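Local coordinates for protein putative MAR1 (Leishmania donovani, PDB 1X9G) that is of unknown function but belongs to the isochorismatase superfamily and has been named a putative ribonuclease, at residues N47-L52 against N109-G114; N163-T168 against L173-K178. One frame throughout, in Å; residues are numbered along the deposited sequence.

Contact 1: residues N47-L52 against N109-G114; sequences NRLARL and NAVVFG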
ATOM      1  N   ASN A  47     -16.345 -20.858 -11.931  1.00 59.29           N
ATOM      2  CA  ASN A  47     -17.591 -20.954 -12.734  1.00 60.62           C
ATOM      3  C   ASN A  47     -17.880 -19.671 -13.498  1.00 61.03           C
ATOM      4  O   ASN A  47     -18.045 -19.752 -14.709  1.00 61.95           O
ATOM      5  CB  ASN A  47     -18.825 -21.363 -11.912  1.00 60.88           C
ATOM      6  CG  ASN A  47     -18.740 -22.797 -11.381  1.00 61.45           C
ATOM      7  OD1 ASN A  47     -18.307 -23.727 -12.083  1.00 63.58           O
ATOM      8  ND2 ASN A  47     -19.169 -22.980 -10.128  1.00 62.51           N
ATOM      9  N   ARG A  48     -17.891 -18.505 -12.818  1.00 60.51           N
ATOM     10  CA  ARG A  48     -18.123 -17.192 -13.483  1.00 60.33           C
ATOM     11  C   ARG A  48     -17.299 -16.937 -14.743  1.00 60.27           C
ATOM     12  O   ARG A  48     -17.858 -16.571 -15.778  1.00 59.58           O
ATOM     13  CB  ARG A  48     -17.974 -15.995 -12.525  1.00 60.28           C
ATOM     14  CG  ARG A  48     -18.114 -14.615 -13.219  1.00 59.89           C
ATOM     15  CD  ARG A  48     -18.141 -13.406 -12.204  1.00 59.52           C
ATOM     16  NE  ARG A  48     -19.493 -13.172 -11.672  1.00 55.34           N
ATOM     17  CZ  ARG A  48     -19.786 -12.417 -10.612  1.00 56.51           C
ATOM     18  NH1 ARG A  48     -18.825 -11.766  -9.941  1.00 56.76           N
ATOM     19  NH2 ARG A  48     -21.054 -12.289 -10.220  1.00 53.18           N
ATOM     20  N   LEU A  49     -15.983 -17.124 -14.646  1.00 60.29           N
ATOM     21  CA  LEU A  49     -15.067 -16.975 -15.800  1.00 60.34           C
ATOM     22  C   LEU A  49     -15.230 -18.104 -16.822  1.00 60.69           C
ATOM     23  O   LEU A  49     -14.752 -17.986 -17.965  1.00 60.83           O
ATOM     24  CB  LEU A  49     -13.596 -16.894 -15.327  1.00 59.83           C
ATOM     25  CG  LEU A  49     -13.050 -15.571 -14.730  1.00 61.03           C
ATOM     26  CD1 LEU A  49     -13.160 -14.393 -15.714  1.00 57.66           C
ATOM     27  CD2 LEU A  49     -13.786 -15.196 -13.493  1.00 61.61           C
ATOM     28  N   ALA A  50     -15.860 -19.205 -16.394  1.00 60.59           N
ATOM     29  CA  ALA A  50     -16.040 -20.375 -17.257  1.00 60.94           C
ATOM     30  C   ALA A  50     -17.138 -20.027 -18.203  1.00 61.00           C
ATOM     31  O   ALA A  50     -16.949 -20.120 -19.411  1.00 60.97           O
ATOM     32  CB  ALA A  50     -16.385 -21.646 -16.450  1.00 60.12           C
ATOM     33  N   ARG A  51     -18.256 -19.555 -17.640  1.00 61.44           N
ATOM     34  CA  ARG A  51     -19.427 -19.141 -18.415  1.00 62.21           C
ATOM     35  C   ARG A  51     -19.119 -17.943 -19.302  1.00 63.06           C
ATOM     36  O   ARG A  51     -19.609 -17.860 -20.446  1.00 64.70           O
ATOM     37  CB  ARG A  51     -20.616 -18.833 -17.500  1.00 61.93           C
ATOM     38  CG  ARG A  51     -20.977 -19.959 -16.480  1.00 62.37           C
ATOM     39  CD  ARG A  51     -21.516 -21.214 -17.125  1.00 57.25           C
ATOM     40  NE  ARG A  51     -20.506 -22.043 -17.781  1.00 55.47           N
ATOM     41  CZ  ARG A  51     -19.653 -22.843 -17.131  1.00 58.14           C
ATOM     42  NH1 ARG A  51     -19.638 -22.856 -15.787  1.00 55.65           N
ATOM     43  NH2 ARG A  51     -18.773 -23.601 -17.817  1.00 55.20           N
ATOM     44  N   LEU A  52     -18.315 -17.019 -18.783  1.00 62.93           N
ATOM     45  CA  LEU A  52     -17.845 -15.876 -19.555  1.00 62.71           C
ATOM     46  C   LEU A  52     -17.079 -16.282 -20.831  1.00 62.87           C
ATOM     47  O   LEU A  52     -17.271 -15.678 -21.889  1.00 62.11           O
ATOM     48  CB  LEU A  52     -16.972 -14.938 -18.685  1.00 62.61           C
ATOM     49  CG  LEU A  52     -16.409 -13.734 -19.456  1.00 61.83           C
ATOM     50  CD1 LEU A  52     -17.608 -12.971 -19.950  1.00 59.11           C
ATOM     51  CD2 LEU A  52     -15.440 -12.823 -18.681  1.00 61.28           C
ATOM     52  N   ASN A 109      -3.059 -11.527 -22.435  1.00 61.08           N
ATOM     53  CA  ASN A 109      -3.534 -11.303 -21.077  1.00 59.30           C
ATOM     54  C   ASN A 109      -3.855 -12.598 -20.360  1.00 58.09           C
ATOM     55  O   ASN A 109      -4.448 -13.485 -20.943  1.00 59.54           O
ATOM     56  CB  ASN A 109      -4.807 -10.472 -21.091  1.00 59.13           C
ATOM     57  CG  ASN A 109      -4.748  -9.349 -22.074  1.00 60.01           C
ATOM     58  OD1 ASN A 109      -5.209  -9.491 -23.190  1.00 61.78           O
ATOM     59  ND2 ASN A 109      -4.163  -8.234 -21.681  1.00 61.83           N
ATOM     60  N   ALA A 110      -3.499 -12.695 -19.093  1.00 55.68           N
ATOM     61  CA  ALA A 110      -3.862 -13.827 -18.289  1.00 54.66           C
ATOM     62  C   ALA A 110      -4.633 -13.337 -17.091  1.00 53.94           C
ATOM     63  O   ALA A 110      -4.193 -12.425 -16.402  1.00 55.08           O
ATOM     64  CB  ALA A 110      -2.634 -14.577 -17.855  1.00 53.41           C
ATOM     65  N   VAL A 111      -5.790 -13.937 -16.873  1.00 52.98           N
ATOM     66  CA  VAL A 111      -6.634 -13.743 -15.723  1.00 51.14           C
ATOM     67  C   VAL A 111      -6.417 -14.987 -14.861  1.00 52.10           C
ATOM     68  O   VAL A 111      -6.797 -16.118 -15.244  1.00 53.23           O
ATOM     69  CB  VAL A 111      -8.109 -13.658 -16.160  1.00 51.06           C
ATOM     70  CG1 VAL A 111      -9.069 -13.615 -14.963  1.00 48.38           C
ATOM     71  CG2 VAL A 111      -8.348 -12.510 -17.139  1.00 48.81           C
ATOM     72  N   VAL A 112      -5.806 -14.793 -13.692  1.00 52.34           N
ATOM     73  CA  VAL A 112      -5.295 -15.890 -12.878  1.00 51.64           C
ATOM     74  C   VAL A 112      -6.095 -15.989 -11.605  1.00 52.07           C
ATOM     75  O   VAL A 112      -6.316 -14.997 -10.945  1.00 53.39           O
ATOM     76  CB  VAL A 112      -3.810 -15.707 -12.589  1.00 51.06           C
ATOM     77  CG1 VAL A 112      -3.275 -16.859 -11.772  1.00 50.12           C
ATOM     78  CG2 VAL A 112      -3.046 -15.657 -13.863  1.00 51.90           C
ATOM     79  N   PHE A 113      -6.596 -17.171 -11.281  1.00 52.65           N
ATOM     80  CA  PHE A 113      -7.448 -17.289 -10.118  1.00 53.17           C
ATOM     81  C   PHE A 113      -7.252 -18.664  -9.520  1.00 53.15           C
ATOM     82  O   PHE A 113      -6.767 -19.509 -10.205  1.00 54.24           O
ATOM     83  CB  PHE A 113      -8.906 -17.004 -10.494  1.00 52.95           C
ATOM     84  CG  PHE A 113      -9.386 -17.767 -11.666  1.00 53.66           C
ATOM     85  CD1 PHE A 113     -10.147 -18.938 -11.491  1.00 55.81           C
ATOM     86  CD2 PHE A 113      -9.126 -17.326 -12.958  1.00 54.21           C
ATOM     87  CE1 PHE A 113     -10.592 -19.688 -12.600  1.00 52.00           C
ATOM     88  CE2 PHE A 113      -9.583 -18.057 -14.069  1.00 54.72           C
ATOM     89  CZ  PHE A 113     -10.311 -19.249 -13.876  1.00 51.52           C
ATOM     90  N   GLY A 114      -7.603 -18.858  -8.253  1.00 52.92           N
ATOM     91  CA  GLY A 114      -7.359 -20.097  -7.522  1.00 52.90           C
ATOM     92  C   GLY A 114      -6.538 -20.006  -6.227  1.00 53.09           C
ATOM     93  O   GLY A 114      -6.511 -18.982  -5.567  1.00 52.69           O
TER
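L49 reaches from helix 39-55 towards strand 109-115 and meets V111 and F113, two residues that face the helix from alternate positions of the strand, with V112 between them. Its two contacts use different parts of the side chain. The methyl CD1 comes to 4.2 Å from CG1 of V111, while the inner carbon CB of L49 lies 4.3 Å from CZ, at the far end of the F113 ring. V111 can offer this methyl because CG1 is turned opposite its own backbone N (chi1 173°). F113 has to bridge a wider gap, and its long flat ring suits that, approaching L49 CB obliquely. The branched end of L49 serves V111, whereas its CB serves F113; leucine suits the place by offering apolar surface along its length. Valine, branched at CB, suits an extended strand and keeps a methyl close to the backbone, where L49 CD1 meets it. The same leucine also packs on F23 of the adjacent strand 21-26 and on L173 of helix 169-176.

Polar residues of the helix turn elsewhere: N47 bonds to the backbone of E78 and T80, and R51 forms a salt bridge with E54. Only carbon meets carbon between helix and strand here, and all three residues are buried. Cohesion therefore comes from dispersion and the exclusion of water, with no polar bond to dictate an exact angle between helix and strand.

Contact 2: residues N163-T168 against L173-K178; sequences NCEITT and LLQMTK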
ATOM      1  N   ASN A 163       2.085  -4.121 -15.263  1.00 56.39           N
ATOM      2  CA  ASN A 163       1.587  -5.282 -15.932  1.00 55.49           C
ATOM      3  C   ASN A 163       0.902  -6.317 -15.029  1.00 55.08           C
ATOM      4  O   ASN A 163       0.463  -7.344 -15.533  1.00 55.66           O
ATOM      5  CB  ASN A 163       2.671  -5.863 -16.825  1.00 56.06           C
ATOM      6  CG  ASN A 163       3.046  -4.906 -17.936  1.00 58.05           C
ATOM      7  OD1 ASN A 163       4.206  -4.547 -18.089  1.00 60.89           O
ATOM      8  ND2 ASN A 163       2.036  -4.423 -18.681  1.00 60.14           N
ATOM      9  N   CYS A 164       0.726  -6.007 -13.739  1.00 52.52           N
ATOM     10  CA  CYS A 164      -0.059  -6.859 -12.855  1.00 50.67           C
ATOM     11  C   CYS A 164      -1.161  -6.043 -12.178  1.00 50.46           C
ATOM     12  O   CYS A 164      -0.914  -4.967 -11.704  1.00 49.29           O
ATOM     13  CB  CYS A 164       0.859  -7.504 -11.818  1.00 51.23           C
ATOM     14  SG  CYS A 164       0.068  -8.720 -10.802  1.00 51.26           S
ATOM     15  N   GLU A 165      -2.398  -6.539 -12.164  1.00 50.79           N
ATOM     16  CA  GLU A 165      -3.502  -5.785 -11.539  1.00 50.67           C
ATOM     17  C   GLU A 165      -4.453  -6.642 -10.785  1.00 50.10           C
ATOM     18  O   GLU A 165      -4.970  -7.613 -11.338  1.00 51.89           O
ATOM     19  CB  GLU A 165      -4.310  -4.990 -12.556  1.00 50.82           C
ATOM     20  CG  GLU A 165      -3.474  -4.101 -13.484  1.00 50.62           C
ATOM     21  CD  GLU A 165      -4.352  -3.250 -14.429  1.00 51.27           C
ATOM     22  OE1 GLU A 165      -3.766  -2.390 -15.111  1.00 47.17           O
ATOM     23  OE2 GLU A 165      -5.600  -3.464 -14.498  1.00 54.95           O
ATOM     24  N   ILE A 166      -4.698  -6.278  -9.535  1.00 49.13           N
ATOM     25  CA  ILE A 166      -5.593  -7.022  -8.680  1.00 49.42           C
ATOM     26  C   ILE A 166      -6.882  -6.248  -8.562  1.00 49.67           C
ATOM     27  O   ILE A 166      -6.891  -5.101  -8.092  1.00 49.51           O
ATOM     28  CB  ILE A 166      -4.956  -7.310  -7.282  1.00 49.78           C
ATOM     29  CG1 ILE A 166      -3.657  -8.109  -7.460  1.00 49.52           C
ATOM     30  CG2 ILE A 166      -5.902  -8.141  -6.355  1.00 48.51           C
ATOM     31  CD1 ILE A 166      -2.902  -8.213  -6.216  1.00 49.84           C
ATOM     32  N   THR A 167      -7.973  -6.846  -9.024  1.00 49.37           N
ATOM     33  CA  THR A 167      -9.290  -6.215  -8.834  1.00 50.03           C
ATOM     34  C   THR A 167     -10.219  -7.316  -8.327  1.00 50.25           C
ATOM     35  O   THR A 167      -9.902  -7.979  -7.351  1.00 50.53           O
ATOM     36  CB  THR A 167      -9.829  -5.513 -10.122  1.00 49.06           C
ATOM     37  OG1 THR A 167      -9.646  -6.391 -11.254  1.00 52.87           O
ATOM     38  CG2 THR A 167      -9.114  -4.135 -10.397  1.00 48.80           C
ATOM     39  N   THR A 168     -11.344  -7.523  -9.008  1.00 50.65           N
ATOM     40  CA  THR A 168     -12.282  -8.566  -8.673  1.00 50.11           C
ATOM     41  C   THR A 168     -12.917  -8.993  -9.956  1.00 50.12           C
ATOM     42  O   THR A 168     -12.763  -8.332 -10.978  1.00 51.78           O
ATOM     43  CB  THR A 168     -13.397  -8.119  -7.659  1.00 49.92           C
ATOM     44  OG1 THR A 168     -14.055  -6.948  -8.144  1.00 52.02           O
ATOM     45  CG2 THR A 168     -12.842  -7.812  -6.277  1.00 47.77           C
ATOM     46  N   LEU A 173     -15.144  -8.489 -15.495  1.00 53.50           N
ATOM     47  CA  LEU A 173     -16.154  -8.682 -16.552  1.00 55.50           C
ATOM     48  C   LEU A 173     -16.510  -7.365 -17.250  1.00 56.25           C
ATOM     49  O   LEU A 173     -16.488  -7.290 -18.457  1.00 57.69           O
ATOM     50  CB  LEU A 173     -17.437  -9.375 -16.077  1.00 55.51           C
ATOM     51  CG  LEU A 173     -17.460 -10.777 -15.460  1.00 56.66           C
ATOM     52  CD1 LEU A 173     -18.737 -11.516 -15.846  1.00 58.06           C
ATOM     53  CD2 LEU A 173     -16.207 -11.663 -15.727  1.00 57.11           C
ATOM     54  N   LEU A 174     -16.766  -6.327 -16.470  1.00 57.04           N
ATOM     55  CA  LEU A 174     -17.027  -4.977 -16.928  1.00 56.54           C
ATOM     56  C   LEU A 174     -15.912  -4.295 -17.704  1.00 57.34           C
ATOM     57  O   LEU A 174     -16.152  -3.313 -18.419  1.00 57.69           O
ATOM     58  CB  LEU A 174     -17.344  -4.126 -15.697  1.00 55.56           C
ATOM     59  CG  LEU A 174     -18.645  -4.507 -14.984  1.00 56.60           C
ATOM     60  CD1 LEU A 174     -19.056  -3.460 -13.950  1.00 57.19           C
ATOM     61  CD2 LEU A 174     -19.815  -4.733 -16.001  1.00 57.01           C
ATOM     62  N   GLN A 175     -14.682  -4.747 -17.512  1.00 57.73           N
ATOM     63  CA  GLN A 175     -13.548  -4.089 -18.123  1.00 57.79           C
ATOM     64  C   GLN A 175     -13.398  -4.635 -19.534  1.00 59.91           C
ATOM     65  O   GLN A 175     -12.969  -3.925 -20.441  1.00 60.53           O
ATOM     66  CB  GLN A 175     -12.275  -4.344 -17.320  1.00 56.28           C
ATOM     67  CG  GLN A 175     -12.053  -3.452 -16.057  1.00 56.22           C
ATOM     68  CD  GLN A 175     -10.884  -3.977 -15.225  1.00 56.09           C
ATOM     69  OE1 GLN A 175      -9.832  -4.258 -15.768  1.00 56.42           O
ATOM     70  NE2 GLN A 175     -11.089  -4.181 -13.932  1.00 52.97           N
ATOM     71  N   MET A 176     -13.741  -5.900 -19.709  1.00 61.81           N
ATOM     72  CA  MET A 176     -13.708  -6.528 -21.000  1.00 65.63           C
ATOM     73  C   MET A 176     -14.898  -6.148 -21.945  1.00 65.92           C
ATOM     74  O   MET A 176     -14.742  -6.228 -23.157  1.00 65.79           O
ATOM     75  CB  MET A 176     -13.627  -8.048 -20.812  1.00 65.26           C
ATOM     76  CG  MET A 176     -12.267  -8.566 -20.343  1.00 66.51           C
ATOM     77  SD  MET A 176     -12.276 -10.314 -19.785  1.00 68.22           S
ATOM     78  CE  MET A 176     -11.575 -11.120 -21.244  1.00 66.89           C
ATOM     79  N   THR A 177     -16.061  -5.763 -21.404  1.00 67.27           N
ATOM     80  CA  THR A 177     -17.211  -5.322 -22.228  1.00 69.26           C
ATOM     81  C   THR A 177     -17.440  -3.842 -22.138  1.00 71.13           C
ATOM     82  O   THR A 177     -18.390  -3.435 -21.494  1.00 73.85           O
ATOM     83  CB  THR A 177     -18.577  -5.912 -21.746  1.00 69.85           C
ATOM     84  OG1 THR A 177     -18.501  -6.333 -20.385  1.00 68.21           O
ATOM     85  CG2 THR A 177     -19.019  -7.087 -22.620  1.00 71.90           C
ATOM     86  N   LYS A 178     -16.628  -3.002 -22.751  1.00 71.31           N
ATOM     87  CA  LYS A 178     -16.532  -1.646 -22.218  1.00 70.27           C
ATOM     88  C   LYS A 178     -17.828  -0.768 -22.194  1.00 70.24           C
ATOM     89  O   LYS A 178     -17.792   0.401 -21.781  1.00 69.88           O
ATOM     90  CB  LYS A 178     -15.337  -0.954 -22.859  1.00 70.80           C
ATOM     91  CG  LYS A 178     -13.958  -1.591 -22.510  1.00 70.51           C
ATOM     92  CD  LYS A 178     -12.923  -0.478 -22.121  1.00 71.59           C
ATOM     93  CE  LYS A 178     -11.529  -1.011 -21.797  1.00 73.72           C
ATOM     94  NZ  LYS A 178     -11.469  -1.879 -20.542  1.00 74.00           N
TER
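On the helix whose Q175 meets T167 of the strand, the carbonyl oxygen L173 O takes one sound bond and two weak ones. The hydroxyl T177 OG1 donates to L173 O at 2.9 Å, from 36° above the carbonyl plane, and the backbone amides of M176 and T177 add the weak bonds. Threonine suits this first non-helical position because its hydroxyl can supplement the fading helical bonds.

The amide of Q175 gets to the strand on a chain extended beyond CG (chi2 170°). Its NE2 lies 3.8 Å from T167 OG1 and 4.0 Å from T167 CG2, approaches of contact and not of bonding; NE2 donates instead to S171 OG one turn earlier, and OE1 accepts from the backbone N of M13. With both ends held, the carboxamide is fixed in rotation. T167 presents both branches to it, OG1 standing between its backbone N and carbonyl carbon (chi1 46°). E165 stays at the margin, its OE2 4.5 Å from Q175 OE1, and has a long, weak ion pair with R134.

T168 occupies the N-cap of the helix, and its OG1 is bonded to D149 of the second subunit, whose L156 and L122 also pack on T167 and Q175. Strand 164-167, last in the order of the parallel sheet, thus turns directly into helix 169-176, which folds back beside it: a strand-helix unit of the alpha/beta isochorismatase fold, here set against a subunit interface.

In the fold
Contact 1 closes before contact 2 opens along the chain, and their centres lie 11 Å apart. Both rest on the same parallel sheet, on strands 109-115 and 164-167, which flank strand 134-143 between them. Their helices, 39-55 and 169-176, pack against each other: L173 of contact 2 nestles among R48, L49 and L52 of contact 1, and M176 also touches L52. Contact 1 sits about 4 Å from the centre of the chain and is touched by no other subunit, whereas contact 2, about 11 Å out, meets the second subunit. Together they run from the interior of the alpha/beta domain to an interface of the four-chain assembly.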